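Local coordinates for class II aldolase/adducin N-terminal domain-containing protein (Thermoplasma acidophilum, PDB 3M4R), which is of unknown function but binds a zinc ion in this N-terminal class II aldolase-like domain of a longer protein that is probably an oxidoreductase, at residues 121-126 and 174-179; 87-92 and 98-103; 154-159 and 205-210. All coordinates share one frame; numbering follows the deposited sequence. Where two conformers were deposited one is given.

Contact 1: 121-126 and 174-179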
loop_
_atom_site.group_PDB
_atom_site.type_symbol
_atom_site.label_atom_id
_atom_site.label_comp_id
_atom_site.label_asym_id
_atom_site.label_seq_id
_atom_site.Cartn_x
_atom_site.Cartn_y
_atom_site.Cartn_z
ATOM N N ALA A 121 -6.946 3.133 0.065
ATOM C CA ALA A 121 -8.276 3.539 0.577
ATOM C C ALA A 121 -9.260 2.405 0.468
ATOM O O ALA A 121 -10.091 2.226 1.347
ATOM C CB ALA A 121 -8.832 4.809 -0.190
ATOM N N PHE A 122 -9.145 1.633 -0.609
ATOM C CA PHE A 122 -10.111 0.603 -0.954
ATOM C C PHE A 122 -9.835 -0.771 -0.307
ATOM O O PHE A 122 -10.605 -1.677 -0.525
ATOM C CB PHE A 122 -10.173 0.385 -2.454
ATOM C CG PHE A 122 -10.797 1.514 -3.238
ATOM C CD1 PHE A 122 -11.545 2.510 -2.638
ATOM C CD2 PHE A 122 -10.667 1.531 -4.610
ATOM C CE1 PHE A 122 -12.118 3.503 -3.411
ATOM C CE2 PHE A 122 -11.236 2.505 -5.390
ATOM C CZ PHE A 122 -11.957 3.499 -4.794
ATOM N N LEU A 123 -8.801 -0.896 0.500
ATOM C CA LEU A 123 -8.569 -2.133 1.264
ATOM C C LEU A 123 -8.892 -1.863 2.728
ATOM O O LEU A 123 -8.343 -0.914 3.338
ATOM C CB LEU A 123 -7.122 -2.563 1.110
ATOM C CG LEU A 123 -6.781 -3.189 -0.247
ATOM C CD1 LEU A 123 -5.243 -3.380 -0.382
ATOM C CD2 LEU A 123 -7.522 -4.483 -0.397
ATOM N N PRO A 124 -9.803 -2.672 3.315
ATOM C CA PRO A 124 -10.342 -2.319 4.609
ATOM C C PRO A 124 -9.532 -2.901 5.750
ATOM O O PRO A 124 -10.082 -3.688 6.579
ATOM C CB PRO A 124 -11.737 -2.978 4.577
ATOM C CG PRO A 124 -11.518 -4.207 3.802
ATOM C CD PRO A 124 -10.575 -3.763 2.694
ATOM N N TYR A 125 -8.256 -2.561 5.764
ATOM C CA TYR A 125 -7.365 -2.839 6.856
ATOM C C TYR A 125 -6.699 -1.525 7.248
ATOM O O TYR A 125 -6.484 -0.615 6.411
ATOM C CB TYR A 125 -6.298 -3.862 6.440
ATOM C CG TYR A 125 -6.567 -5.338 6.788
ATOM C CD1 TYR A 125 -6.547 -5.774 8.113
ATOM C CD2 TYR A 125 -6.764 -6.297 5.786
ATOM C CE1 TYR A 125 -6.784 -7.125 8.466
ATOM C CE2 TYR A 125 -6.960 -7.670 6.100
ATOM C CZ TYR A 125 -6.983 -8.080 7.457
ATOM O OH TYR A 125 -7.185 -9.416 7.821
ATOM N N LYS A 126 -6.404 -1.390 8.533
ATOM C CA LYS A 126 -5.822 -0.154 9.042
ATOM C C LYS A 126 -4.509 0.196 8.321
ATOM O O LYS A 126 -4.311 1.358 7.916
ATOM C CB LYS A 126 -5.637 -0.234 10.554
ATOM C CG LYS A 126 -5.231 1.036 11.232
ATOM C CD LYS A 126 -5.254 0.874 12.733
ATOM C CE LYS A 126 -4.632 2.102 13.422
ATOM N NZ LYS A 126 -5.552 3.293 13.415
ATOM N N ASN A 174 -12.290 -5.245 -5.360
ATOM C CA ASN A 174 -13.228 -6.340 -5.578
ATOM C C ASN A 174 -12.629 -7.744 -5.347
ATOM O O ASN A 174 -13.370 -8.658 -5.030
ATOM C CB ASN A 174 -13.823 -6.264 -6.979
ATOM C CG ASN A 174 -14.676 -4.999 -7.202
ATOM O OD1 ASN A 174 -15.338 -4.466 -6.274
ATOM N ND2 ASN A 174 -14.666 -4.513 -8.445
ATOM N N CYS A 175 -11.311 -7.913 -5.453
ATOM C CA CYS A 175 -10.733 -9.243 -5.273
ATOM C C CYS A 175 -10.340 -9.479 -3.824
ATOM O O CYS A 175 -10.108 -10.598 -3.424
ATOM C CB CYS A 175 -9.546 -9.451 -6.200
ATOM S SG CYS A 175 -10.030 -9.360 -7.923
ATOM N N PHE A 176 -10.277 -8.414 -3.031
ATOM C CA PHE A 176 -9.954 -8.588 -1.636
ATOM C C PHE A 176 -10.946 -9.588 -1.001
ATOM O O PHE A 176 -12.137 -9.480 -1.221
ATOM C CB PHE A 176 -9.976 -7.256 -0.885
ATOM C CG PHE A 176 -9.696 -7.425 0.564
ATOM C CD1 PHE A 176 -8.393 -7.602 1.007
ATOM C CD2 PHE A 176 -10.742 -7.516 1.484
ATOM C CE1 PHE A 176 -8.114 -7.793 2.359
ATOM C CE2 PHE A 176 -10.479 -7.733 2.847
ATOM C CZ PHE A 176 -9.161 -7.875 3.288
ATOM N N LYS A 177 -10.440 -10.579 -0.262
ATOM C CA LYS A 177 -11.298 -11.480 0.548
ATOM C C LYS A 177 -10.778 -11.564 1.995
ATOM O O LYS A 177 -9.562 -11.559 2.234
ATOM C CB LYS A 177 -11.364 -12.888 -0.061
ATOM C CG LYS A 177 -12.155 -12.994 -1.376
ATOM N N LYS A 178 -11.700 -11.622 2.954
ATOM C CA LYS A 178 -11.358 -11.863 4.367
ATOM C C LYS A 178 -10.311 -12.993 4.503
ATOM O O LYS A 178 -10.339 -13.959 3.764
ATOM C CB LYS A 178 -12.621 -12.246 5.168
ATOM N N GLY A 179 -9.356 -12.817 5.406
ATOM C CA GLY A 179 -8.383 -13.838 5.736
ATOM C C GLY A 179 -7.130 -13.999 4.901
ATOM O O GLY A 179 -6.270 -14.799 5.285
#
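The ring of Phe176 overlaps Pro124 face-on: Pro124 CD stands over one face in a CH-pi contact, 20° off the normal and 4.1 Å from the ring centroid. Pro124 CG comes to 3.8 Å from Phe176 CE2. The neighbours of the proline meet the same phenyl group from other directions. Tyr125 arrives at its edge, with Tyr125 CE2 3.6 Å from Phe176 CZ. The two aromatic planes stand at 84°, yet neither ring lies over the face of the other. Leu123 contributes its CD2 branch, which reaches Phe176 CD1 at 3.5 Å and also touches Phe176 CB. Three successive side chains of one loop thus converge on a single aromatic residue. The loop makes an inverse gamma turn centred on Pro124, closed by a weak 2.9 Å hydrogen bond from Tyr125 N to Leu123 O. In the class II aldolase/adducin fold of this domain the turn leads from helix 117-121 into strand 127-131, which carries the zinc ligand His130, and the side chain of Leu123 is about 11 Å from the bound zinc ion. Phe176 is the first residue beyond helix 166-175 to leave helical geometry; its CG lies anti to the backbone N (chi1 178°), which extends the ring toward the turn. With an alanine here the ring is gone, and a gap is likely to open between the loop and the end of the helix, with Pro124, Leu123 and Tyr125 losing their shared partner. Phe193 of strand 189-194 meets Phe176 edge-to-face and lies nearly parallel to Tyr125. The carbonyls of Leu123 and Tyr125 both accept hydrogen bonds from Lys44 NZ, which grips the backbone on each side of the proline.

Contact 2: 87-92 and 98-103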
loop_
_atom_site.group_PDB
_atom_site.type_symbol
_atom_site.label_atom_id
_atom_site.label_comp_id
_atom_site.label_asym_id
_atom_site.label_seq_id
_atom_site.Cartn_x
_atom_site.Cartn_y
_atom_site.Cartn_z
ATOM N N ALA A 87 -15.479 4.815 -4.938
ATOM C CA ALA A 87 -15.723 3.418 -5.332
ATOM C C ALA A 87 -16.926 3.287 -6.234
ATOM O O ALA A 87 -16.995 2.360 -7.025
ATOM C CB ALA A 87 -15.887 2.528 -4.094
ATOM N N LYS A 88 -17.859 4.231 -6.118
ATOM C CA LYS A 88 -19.046 4.349 -6.994
ATOM C C LYS A 88 -18.683 4.726 -8.402
ATOM O O LYS A 88 -19.466 4.517 -9.300
ATOM C CB LYS A 88 -20.005 5.473 -6.499
ATOM C CG LYS A 88 -21.025 5.072 -5.421
ATOM C CD LYS A 88 -20.354 4.493 -4.136
ATOM C CE LYS A 88 -21.224 3.386 -3.475
ATOM N NZ LYS A 88 -20.352 2.250 -3.002
ATOM N N ILE A 89 -17.534 5.354 -8.598
ATOM C CA ILE A 89 -17.212 5.895 -9.901
ATOM C C ILE A 89 -16.691 4.745 -10.750
ATOM O O ILE A 89 -15.982 3.849 -10.263
ATOM C CB ILE A 89 -16.220 7.054 -9.805
ATOM C CG1 ILE A 89 -16.906 8.250 -9.133
ATOM C CG2 ILE A 89 -15.681 7.441 -11.163
ATOM C CD1 ILE A 89 -15.965 9.403 -8.768
ATOM N N ASP A 90 -17.084 4.764 -12.018
ATOM C CA ASP A 90 -16.768 3.668 -12.932
ATOM C C ASP A 90 -15.318 3.752 -13.402
ATOM O O ASP A 90 -14.518 2.847 -13.136
ATOM C CB ASP A 90 -17.764 3.662 -14.107
ATOM C CG ASP A 90 -18.999 2.825 -13.806
ATOM O OD1 ASP A 90 -18.856 1.870 -12.996
ATOM O OD2 ASP A 90 -20.085 3.097 -14.368
ATOM N N LYS A 91 -15.002 4.845 -14.087
ATOM C CA LYS A 91 -13.677 5.097 -14.620
ATOM C C LYS A 91 -13.233 6.465 -14.124
ATOM O O LYS A 91 -14.048 7.314 -13.816
ATOM C CB LYS A 91 -13.715 5.102 -16.151
HETATM N N MSE A 92 -11.931 6.669 -14.088
HETATM C CA MSE A 92 -11.348 7.949 -13.806
HETATM C C MSE A 92 -9.998 7.941 -14.494
HETATM O O MSE A 92 -9.218 7.003 -14.323
HETATM C CB MSE A 92 -11.154 8.104 -12.288
HETATM C CG MSE A 92 -11.496 9.414 -11.672
HETATM SE SE MSE A 92 -11.273 9.170 -9.739
HETATM C CE MSE A 92 -13.136 9.023 -9.299
ATOM N N VAL A 98 -6.004 12.544 -9.820
ATOM C CA VAL A 98 -5.177 13.483 -9.062
ATOM C C VAL A 98 -6.018 14.633 -8.539
ATOM O O VAL A 98 -5.871 15.046 -7.393
ATOM C CB VAL A 98 -3.970 14.006 -9.893
ATOM C CG1 VAL A 98 -3.349 15.267 -9.302
ATOM C CG2 VAL A 98 -2.932 12.886 -10.036
ATOM N N ASP A 99 -6.884 15.175 -9.397
ATOM C CA ASP A 99 -7.774 16.247 -8.987
ATOM C C ASP A 99 -8.684 15.800 -7.851
ATOM O O ASP A 99 -8.922 16.546 -6.909
ATOM C CB ASP A 99 -8.661 16.697 -10.135
ATOM C CG ASP A 99 -9.368 17.987 -9.822
ATOM O OD1 ASP A 99 -8.682 18.946 -9.399
ATOM O OD2 ASP A 99 -10.602 18.016 -9.946
ATOM N N TYR A 100 -9.225 14.588 -7.958
ATOM C CA TYR A 100 -10.129 14.059 -6.890
ATOM C C TYR A 100 -9.432 14.019 -5.557
ATOM O O TYR A 100 -9.958 14.465 -4.516
ATOM C CB TYR A 100 -10.649 12.681 -7.250
ATOM C CG TYR A 100 -11.777 12.148 -6.384
ATOM C CD1 TYR A 100 -11.539 11.645 -5.129
ATOM C CD2 TYR A 100 -13.100 12.148 -6.851
ATOM C CE1 TYR A 100 -12.577 11.124 -4.347
ATOM C CE2 TYR A 100 -14.138 11.656 -6.068
ATOM C CZ TYR A 100 -13.879 11.163 -4.848
ATOM O OH TYR A 100 -14.929 10.701 -4.106
ATOM N N LEU A 101 -8.233 13.475 -5.574
ATOM C CA LEU A 101 -7.463 13.359 -4.370
ATOM C C LEU A 101 -7.124 14.714 -3.748
ATOM O O LEU A 101 -7.191 14.839 -2.536
ATOM C CB LEU A 101 -6.202 12.509 -4.592
ATOM C CG LEU A 101 -6.399 11.031 -4.892
ATOM C CD1 LEU A 101 -5.081 10.412 -5.301
ATOM C CD2 LEU A 101 -7.020 10.265 -3.669
ATOM N N LYS A 102 -6.788 15.711 -4.574
ATOM C CA LYS A 102 -6.509 17.041 -4.123
ATOM C C LYS A 102 -7.728 17.578 -3.407
ATOM O O LYS A 102 -7.590 18.205 -2.348
ATOM C CB LYS A 102 -6.099 17.974 -5.313
ATOM C CG LYS A 102 -5.698 19.404 -4.917
ATOM C CD LYS A 102 -5.252 20.309 -6.180
ATOM C CE LYS A 102 -4.629 21.709 -5.721
ATOM N NZ LYS A 102 -4.763 22.964 -6.588
ATOM N N LYS A 103 -8.916 17.330 -3.951
ATOM C CA LYS A 103 -10.155 17.891 -3.359
ATOM C C LYS A 103 -10.523 17.130 -2.060
ATOM O O LYS A 103 -11.444 17.537 -1.319
ATOM C CB LYS A 103 -11.290 17.795 -4.352
ATOM C CG LYS A 103 -11.166 18.814 -5.519
ATOM C CD LYS A 103 -12.227 18.593 -6.655
ATOM C CE LYS A 103 -12.012 19.595 -7.788
ATOM N NZ LYS A 103 -13.050 19.384 -8.812
#
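Met92 and Tyr100 are the positions where the two backbones come nearest, and even there their CA atoms are 9.3 Å apart, so side chains alone bridge an irregular loop, 87-92, and the helical segment 98-103. A chi1 of -169° swings CG away from the backbone N and carries the Tyr100 ring out from the helix toward the loop. Met92, present as selenomethionine, crosses it at about a right angle: its SE is 5.1 Å from the Tyr100 ring centroid and 36° off the normal, an oblique Met-aromatic contact, and Met92 CE lies 4.0 Å from Tyr100 CD2. Ile89 adds its CD1 methyl, 4.0 Å from Tyr100 CE2, again obliquely. The phenol end of the tyrosine is used differently, since Tyr100 OH is hydrogen-bonded to the carbonyl of Asp82 in helix 80-85. Met92 also touches Phe166, at the start of helix 166-175. The contact therefore folds the loop between helices 80-85 and 94-103 back on the second of them, near the surface and away from the zinc site. With no hydrogen bond between the segments, the grip is apolar and dispersive, while Tyr100 OH, bonded outside both segments, adds a directional hold on the ring.

Contact 3: 154-159 and 205-210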
loop_
_atom_site.group_PDB
_atom_site.type_symbol
_atom_site.label_atom_id
_atom_site.label_comp_id
_atom_site.label_asym_id
_atom_site.label_seq_id
_atom_site.Cartn_x
_atom_site.Cartn_y
_atom_site.Cartn_z
ATOM N N GLY A 154 1.738 -18.345 -0.993
ATOM C CA GLY A 154 0.945 -18.518 0.223
ATOM C C GLY A 154 -0.503 -18.106 0.112
ATOM O O GLY A 154 -1.104 -18.298 -0.936
ATOM N N ASN A 155 -1.080 -17.547 1.191
ATOM C CA ASN A 155 -2.499 -17.226 1.165
ATOM C C ASN A 155 -2.676 -15.875 0.508
ATOM O O ASN A 155 -2.851 -14.845 1.183
ATOM C CB ASN A 155 -3.146 -17.227 2.551
ATOM C CG ASN A 155 -4.651 -17.182 2.465
ATOM O OD1 ASN A 155 -5.225 -17.396 1.384
ATOM N ND2 ASN A 155 -5.307 -16.934 3.598
ATOM N N VAL A 156 -2.605 -15.882 -0.819
ATOM C CA VAL A 156 -2.651 -14.651 -1.587
ATOM C C VAL A 156 -3.653 -14.763 -2.700
ATOM O O VAL A 156 -4.061 -15.831 -3.043
ATOM C CB VAL A 156 -1.296 -14.310 -2.194
ATOM C CG1 VAL A 156 -0.291 -14.071 -1.090
ATOM C CG2 VAL A 156 -0.826 -15.438 -3.160
ATOM N N VAL A 157 -4.063 -13.622 -3.234
ATOM C CA VAL A 157 -4.847 -13.560 -4.434
ATOM C C VAL A 157 -3.902 -12.933 -5.420
ATOM O O VAL A 157 -3.151 -12.012 -5.078
ATOM C CB VAL A 157 -6.124 -12.701 -4.232
ATOM C CG1 VAL A 157 -6.717 -12.205 -5.582
ATOM C CG2 VAL A 157 -7.171 -13.527 -3.472
ATOM N N VAL A 158 -3.925 -13.436 -6.643
ATOM C CA VAL A 158 -3.047 -12.946 -7.703
ATOM C C VAL A 158 -3.917 -12.264 -8.750
ATOM O O VAL A 158 -4.972 -12.771 -9.093
ATOM C CB VAL A 158 -2.244 -14.098 -8.324
ATOM C CG1 VAL A 158 -1.417 -13.591 -9.509
ATOM C CG2 VAL A 158 -1.358 -14.728 -7.265
ATOM N N LEU A 159 -3.513 -11.074 -9.185
ATOM C CA LEU A 159 -4.210 -10.340 -10.239
ATOM C C LEU A 159 -3.338 -10.247 -11.474
ATOM O O LEU A 159 -2.126 -10.113 -11.355
ATOM C CB LEU A 159 -4.551 -8.924 -9.767
ATOM C CG LEU A 159 -5.936 -8.624 -9.200
ATOM C CD1 LEU A 159 -6.334 -9.671 -8.191
ATOM C CD2 LEU A 159 -5.955 -7.217 -8.580
ATOM N N ILE A 205 7.206 -9.443 3.949
ATOM C CA ILE A 205 8.497 -10.143 3.918
ATOM C C ILE A 205 8.307 -11.609 3.573
ATOM O O ILE A 205 8.996 -12.132 2.692
ATOM C CB ILE A 205 9.271 -9.992 5.252
ATOM C CG1 ILE A 205 9.635 -8.528 5.519
ATOM C CG2 ILE A 205 10.532 -10.889 5.268
ATOM C CD1 ILE A 205 10.334 -7.832 4.345
ATOM N N ASN A 206 7.372 -12.262 4.265
ATOM C CA ASN A 206 7.088 -13.693 4.059
ATOM C C ASN A 206 6.804 -13.980 2.594
ATOM O O ASN A 206 7.415 -14.871 2.018
ATOM C CB ASN A 206 5.937 -14.147 4.976
ATOM C CG ASN A 206 6.422 -14.465 6.387
ATOM O OD1 ASN A 206 7.526 -15.011 6.545
ATOM N ND2 ASN A 206 5.618 -14.164 7.404
ATOM N N ILE A 207 5.980 -13.151 1.958
ATOM C CA ILE A 207 5.632 -13.363 0.550
ATOM C C ILE A 207 6.782 -13.094 -0.403
ATOM O O ILE A 207 7.060 -13.909 -1.306
ATOM C CB ILE A 207 4.424 -12.536 0.130
ATOM C CG1 ILE A 207 3.151 -13.119 0.775
ATOM C CG2 ILE A 207 4.301 -12.476 -1.397
ATOM C CD1 ILE A 207 2.039 -12.080 0.905
ATOM N N VAL A 208 7.498 -12.002 -0.206
ATOM C CA VAL A 208 8.563 -11.673 -1.138
ATOM C C VAL A 208 9.687 -12.703 -0.999
ATOM O O VAL A 208 10.243 -13.141 -1.991
ATOM C CB VAL A 208 9.111 -10.255 -0.918
ATOM C CG1 VAL A 208 10.349 -10.025 -1.735
ATOM C CG2 VAL A 208 8.008 -9.194 -1.264
ATOM N N SER A 209 9.989 -13.093 0.237
ATOM C CA SER A 209 11.102 -13.991 0.505
ATOM C C SER A 209 10.801 -15.369 -0.078
ATOM O O SER A 209 11.706 -16.030 -0.562
ATOM C CB SER A 209 11.475 -14.023 2.001
ATOM O OG SER A 209 10.586 -14.803 2.782
ATOM N N ARG A 210 9.527 -15.757 -0.089
ATOM C CA ARG A 210 9.081 -16.954 -0.797
ATOM C C ARG A 210 9.258 -16.851 -2.315
ATOM O O ARG A 210 9.679 -17.826 -2.968
ATOM C CB ARG A 210 7.644 -17.339 -0.426
ATOM C CG ARG A 210 7.513 -17.745 1.039
ATOM C CD ARG A 210 6.068 -17.896 1.514
ATOM N NE ARG A 210 5.539 -19.206 1.149
ATOM C CZ ARG A 210 4.442 -19.759 1.665
ATOM N NH1 ARG A 210 4.045 -20.953 1.249
ATOM N NH2 ARG A 210 3.722 -19.117 2.584
#
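Val156 and Ile207 run antiparallel to one another, their branches meeting alongside, the valine reaching from the sheet and the isoleucine from helix 197-215, which packs against the sheet. Strand 156-159 is the outermost strand at one end of the mixed sheet and opens a beta-alpha-beta crossover: helix 166-175 follows, and the chain returns as the parallel strand 182-185. That crossover helix takes Val157 and Leu159, whereas Val156 turns to the C-terminal helix 197-215. Only one branch of the valine does the touching. Val156 CG1, placed anti to the carbonyl carbon (chi1 -63°), lies 3.7 Å from Ile207 CD1 and 4.0 Å from Ile207 CG1. Ile207 is buried, and it also rests on Leu190 and Thr192 of strand 189-194, so Ile207 joins the helix to both the edge strand and an inner one. Val156 also touches Ala150 of helix 146-153.

A second meeting, flat against backbone, lies one helical turn further along. The Arg210 side chain runs extended through chi2 and then bends at chi3 (82°), which lays its guanidinium broadside on Gly154, the first residue to depart from helical geometry after helix 146-153. No hydrogen bond joins the two; one face of the planar cation rests on the glycine backbone, and its charge near the C-terminal end of that helix is probably favourable. Gly154 has positive phi, and a CB there would clash with Arg210 NH2 as well as with the preceding carbonyl oxygen. Just after it, an inverse gamma turn centred on Asn155 swings the chain into the strand, with a weak bond from Val156 N to Gly154 O. Gly154 N sits 4.0 Å above the guanidinium plane, over its centre, while Gly154 CA is 3.7 Å from Arg210 NH2.

In the fold
From the N terminus, contact 2 comes first and is complete before the others begin: it closes a short loop, folding 87-92 onto the helix that follows. Contact 1 opens at 121-126 and contact 3 at 154-159; contact 1 then closes at 174-179 and contact 3 at 205-210, so these two cross. Their interleaving ties the entry to strand 127-131, the edge-strand crossover and the C-terminal helix together. Contact 1 touches both others: Phe122 CZ is 3.8 Å from Ala87 N of contact 2, and Cys175 packs on Val157 and Leu159 of contact 3. Contacts 2 and 3, with centres about 29 Å apart, lie on opposite sides of the chain's centre.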